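Local coordinates for protein positive phenol-degradative gene regulator (Ralstonia sp. E2, PDB 5FRX) that probably activates transcription of phenol-degradation genes as an ATP- and DNA-binding regulator, its N-terminal sensor domain here holding p-nitrophenol and zinc, at residues Leu171-Glu176 / Glu193-Gly198. Sequence-based numbering, arbitrary orientation.
With ZN (zinc ion), chain C; NPO (p-nitrophenol), chain D.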
loop_
_atom_site.group_PDB
_atom_site.type_symbol
_atom_site.label_atom_id
_atom_site.label_comp_id
_atom_site.label_asym_id
_atom_site.label_seq_id
_atom_site.Cartn_x
_atom_site.Cartn_y
_atom_site.Cartn_z
ATOM N N LEU A 171 23.041 5.693 0.308
ATOM C CA LEU A 171 22.395 4.895 1.351
ATOM C C LEU A 171 22.016 5.765 2.540
ATOM O O LEU A 171 22.741 6.691 2.892
ATOM C CB LEU A 171 23.301 3.762 1.820
ATOM C CG LEU A 171 23.836 2.757 0.807
ATOM C CD1 LEU A 171 24.703 1.740 1.526
ATOM C CD2 LEU A 171 22.714 2.068 0.058
ATOM N N TYR A 172 20.874 5.467 3.156
ATOM C CA TYR A 172 20.491 6.086 4.425
ATOM C C TYR A 172 20.456 5.073 5.561
ATOM O O TYR A 172 20.211 3.891 5.339
ATOM C CB TYR A 172 19.114 6.733 4.343
ATOM C CG TYR A 172 18.969 7.961 3.479
ATOM C CD1 TYR A 172 19.069 7.886 2.093
ATOM C CD2 TYR A 172 18.672 9.182 4.046
ATOM C CE1 TYR A 172 18.903 8.997 1.310
ATOM C CE2 TYR A 172 18.509 10.298 3.273
ATOM C CZ TYR A 172 18.617 10.201 1.905
ATOM O OH TYR A 172 18.431 11.327 1.140
ATOM N N ARG A 173 20.690 5.558 6.775
ATOM C CA ARG A 173 20.438 4.787 7.979
ATOM C C ARG A 173 19.658 5.633 8.959
ATOM O O ARG A 173 19.862 6.850 9.036
ATOM C CB ARG A 173 21.732 4.322 8.622
ATOM C CG ARG A 173 22.676 3.630 7.668
ATOM C CD ARG A 173 23.609 2.705 8.431
ATOM N NE ARG A 173 22.874 1.542 8.914
ATOM C CZ ARG A 173 22.947 0.342 8.356
ATOM N NH1 ARG A 173 23.738 0.149 7.304
ATOM N NH2 ARG A 173 22.236 -0.662 8.859
ATOM N N GLU A 174 18.742 4.988 9.680
ATOM C CA GLU A 174 18.054 5.609 10.804
ATOM C C GLU A 174 19.016 5.680 11.975
ATOM O O GLU A 174 19.546 4.665 12.401
ATOM C CB GLU A 174 16.805 4.817 11.210
ATOM C CG GLU A 174 15.637 4.853 10.253
ATOM C CD GLU A 174 14.353 4.321 10.882
ATOM O OE1 GLU A 174 13.654 5.085 11.580
ATOM O OE2 GLU A 174 14.048 3.128 10.678
ATOM N N LEU A 175 19.246 6.874 12.494
ATOM C CA LEU A 175 20.103 7.032 13.662
ATOM C C LEU A 175 19.308 6.806 14.951
ATOM O O LEU A 175 19.796 6.177 15.893
ATOM C CB LEU A 175 20.747 8.417 13.658
ATOM C CG LEU A 175 21.394 8.809 12.322
ATOM C CD1 LEU A 175 22.311 10.026 12.489
ATOM C CD2 LEU A 175 22.159 7.636 11.713
ATOM N N GLU A 176 18.085 7.328 14.980
ATOM C CA GLU A 176 17.162 7.116 16.089
ATOM C C GLU A 176 15.798 6.765 15.502
ATOM O O GLU A 176 15.456 7.219 14.399
ATOM C CB GLU A 176 17.075 8.358 16.987
ATOM C CG GLU A 176 18.420 9.072 17.226
ATOM C CD GLU A 176 19.190 8.547 18.442
ATOM O OE1 GLU A 176 18.810 7.487 18.993
ATOM O OE2 GLU A 176 20.175 9.204 18.852
ATOM N N GLU A 193 30.234 4.776 -0.492
ATOM C CA GLU A 193 31.593 4.586 0.042
ATOM C C GLU A 193 31.878 5.374 1.333
ATOM O O GLU A 193 32.709 4.950 2.144
ATOM C CB GLU A 193 32.642 4.949 -1.017
ATOM C CG GLU A 193 32.710 6.433 -1.361
ATOM C CD GLU A 193 33.933 6.785 -2.199
ATOM O OE1 GLU A 193 34.712 5.871 -2.552
ATOM O OE2 GLU A 193 34.121 7.980 -2.507
ATOM N N GLN A 194 31.200 6.508 1.520
ATOM C CA GLN A 194 31.277 7.268 2.775
ATOM C C GLN A 194 30.703 6.489 3.968
ATOM O O GLN A 194 30.623 7.033 5.069
ATOM C CB GLN A 194 30.533 8.619 2.654
ATOM C CG GLN A 194 31.213 9.719 1.814
ATOM C CD GLN A 194 30.436 11.055 1.791
ATOM O OE1 GLN A 194 29.813 11.447 2.777
ATOM N NE2 GLN A 194 30.480 11.751 0.656
ATOM N N TRP A 195 30.283 5.238 3.743
ATOM C CA TRP A 195 29.703 4.377 4.792
ATOM C C TRP A 195 30.639 3.232 5.102
ATOM O O TRP A 195 31.047 2.509 4.199
ATOM C CB TRP A 195 28.339 3.767 4.390
ATOM C CG TRP A 195 27.176 4.696 4.399
ATOM C CD1 TRP A 195 26.574 5.253 3.317
ATOM C CD2 TRP A 195 26.453 5.167 5.549
ATOM N NE1 TRP A 195 25.547 6.061 3.716
ATOM C CE2 TRP A 195 25.447 6.023 5.080
ATOM C CE3 TRP A 195 26.571 4.953 6.925
ATOM C CZ2 TRP A 195 24.562 6.665 5.933
ATOM C CZ3 TRP A 195 25.696 5.591 7.768
ATOM C CH2 TRP A 195 24.700 6.434 7.272
ATOM N N GLU A 196 30.937 3.033 6.380
ATOM C CA GLU A 196 31.805 1.940 6.781
ATOM C C GLU A 196 31.185 0.603 6.358
ATOM O O GLU A 196 31.831 -0.190 5.667
ATOM C CB GLU A 196 32.060 2.002 8.292
ATOM C CG GLU A 196 33.117 1.046 8.804
ATOM C CD GLU A 196 34.534 1.537 8.577
ATOM O OE1 GLU A 196 34.703 2.669 8.070
ATOM O OE2 GLU A 196 35.482 0.786 8.911
ATOM N N ASP A 197 29.922 0.380 6.739
ATOM C CA ASP A 197 29.211 -0.867 6.422
ATOM C C ASP A 197 28.410 -0.767 5.127
ATOM O O ASP A 197 27.491 -1.554 4.891
ATOM C CB ASP A 197 28.274 -1.282 7.579
ATOM C CG ASP A 197 27.081 -0.341 7.757
ATOM O OD1 ASP A 197 27.243 0.883 7.547
ATOM O OD2 ASP A 197 25.985 -0.832 8.126
ATOM N N GLY A 198 28.785 0.188 4.284
ATOM C CA GLY A 198 28.053 0.490 3.065
ATOM C C GLY A 198 28.004 -0.636 2.056
ATOM O O GLY A 198 27.077 -0.718 1.255
HETATM ZN ZN ZN C . 11.934 4.876 12.467
HETATM C C1 NPO D . 14.460 11.972 1.350
HETATM C C2 NPO D . 14.710 12.017 2.703
HETATM C C3 NPO D . 13.739 11.616 3.591
HETATM C C4 NPO D . 12.513 11.168 3.126
HETATM C C5 NPO D . 12.252 11.125 1.769
HETATM C C6 NPO D . 13.237 11.519 0.873
HETATM O OH NPO D . 11.543 10.772 4.045
HETATM N N1 NPO D . 15.489 12.374 0.448
HETATM O O2 NPO D . 15.401 11.992 -0.859
HETATM O O3 NPO D . 16.473 13.006 0.841
#
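The indole of Trp195 lies against Leu171 and Arg173 on the outermost strand, 170-176, of the four-stranded antiparallel sheet in the V4R part of this sensor domain. Trp195 begins a type I turn that ends at Gly198, where helix 198-202 starts, so the contact docks the C-terminal segment against one face of this edge strand. Its tight part is the tryptophan. NE1 of Trp195 donates to O of Leu171 at 3.0 Å, a bent bond (N-H...O 131°) with the donor standing above the carbonyl plane; the same NE1 also bonds to the backbone carbonyl of Lys190. Over one face of the indole lies the aliphatic stem of Arg173: CG sits 3.8 Å from the centroid of the six-membered ring of Trp195, 27° off its normal, a CH-pi contact. CD of Arg173 follows at 3.6 Å from CZ3 of Trp195, and a bend at chi3 then lifts the guanidinium off the ring, the two planes being 71° apart. At the other end, CB of Leu171 touches CD1 of Trp195 at 3.9 Å, while CD1 of Leu171 reaches O of Gly198 at 3.4 Å. Leu171 and Gly198 are buried, whereas the Arg173 end is looser and partly exposed. There Glu201 and Asp197 both pair with NH1 of Arg173, so the two carboxylates probably share its charge. The opposite face of the strand serves the ligands: Tyr172 OH bonds to Thr162 and lies beside the nitro group of p-nitrophenol, and Glu174 completes the zinc site with Cys151, Cys177 and Cys185. On the tail side, OD2 of Asp197 sits over one face of the guanidinium, 2.6 Å from NH1 of Arg173, a salt bridge.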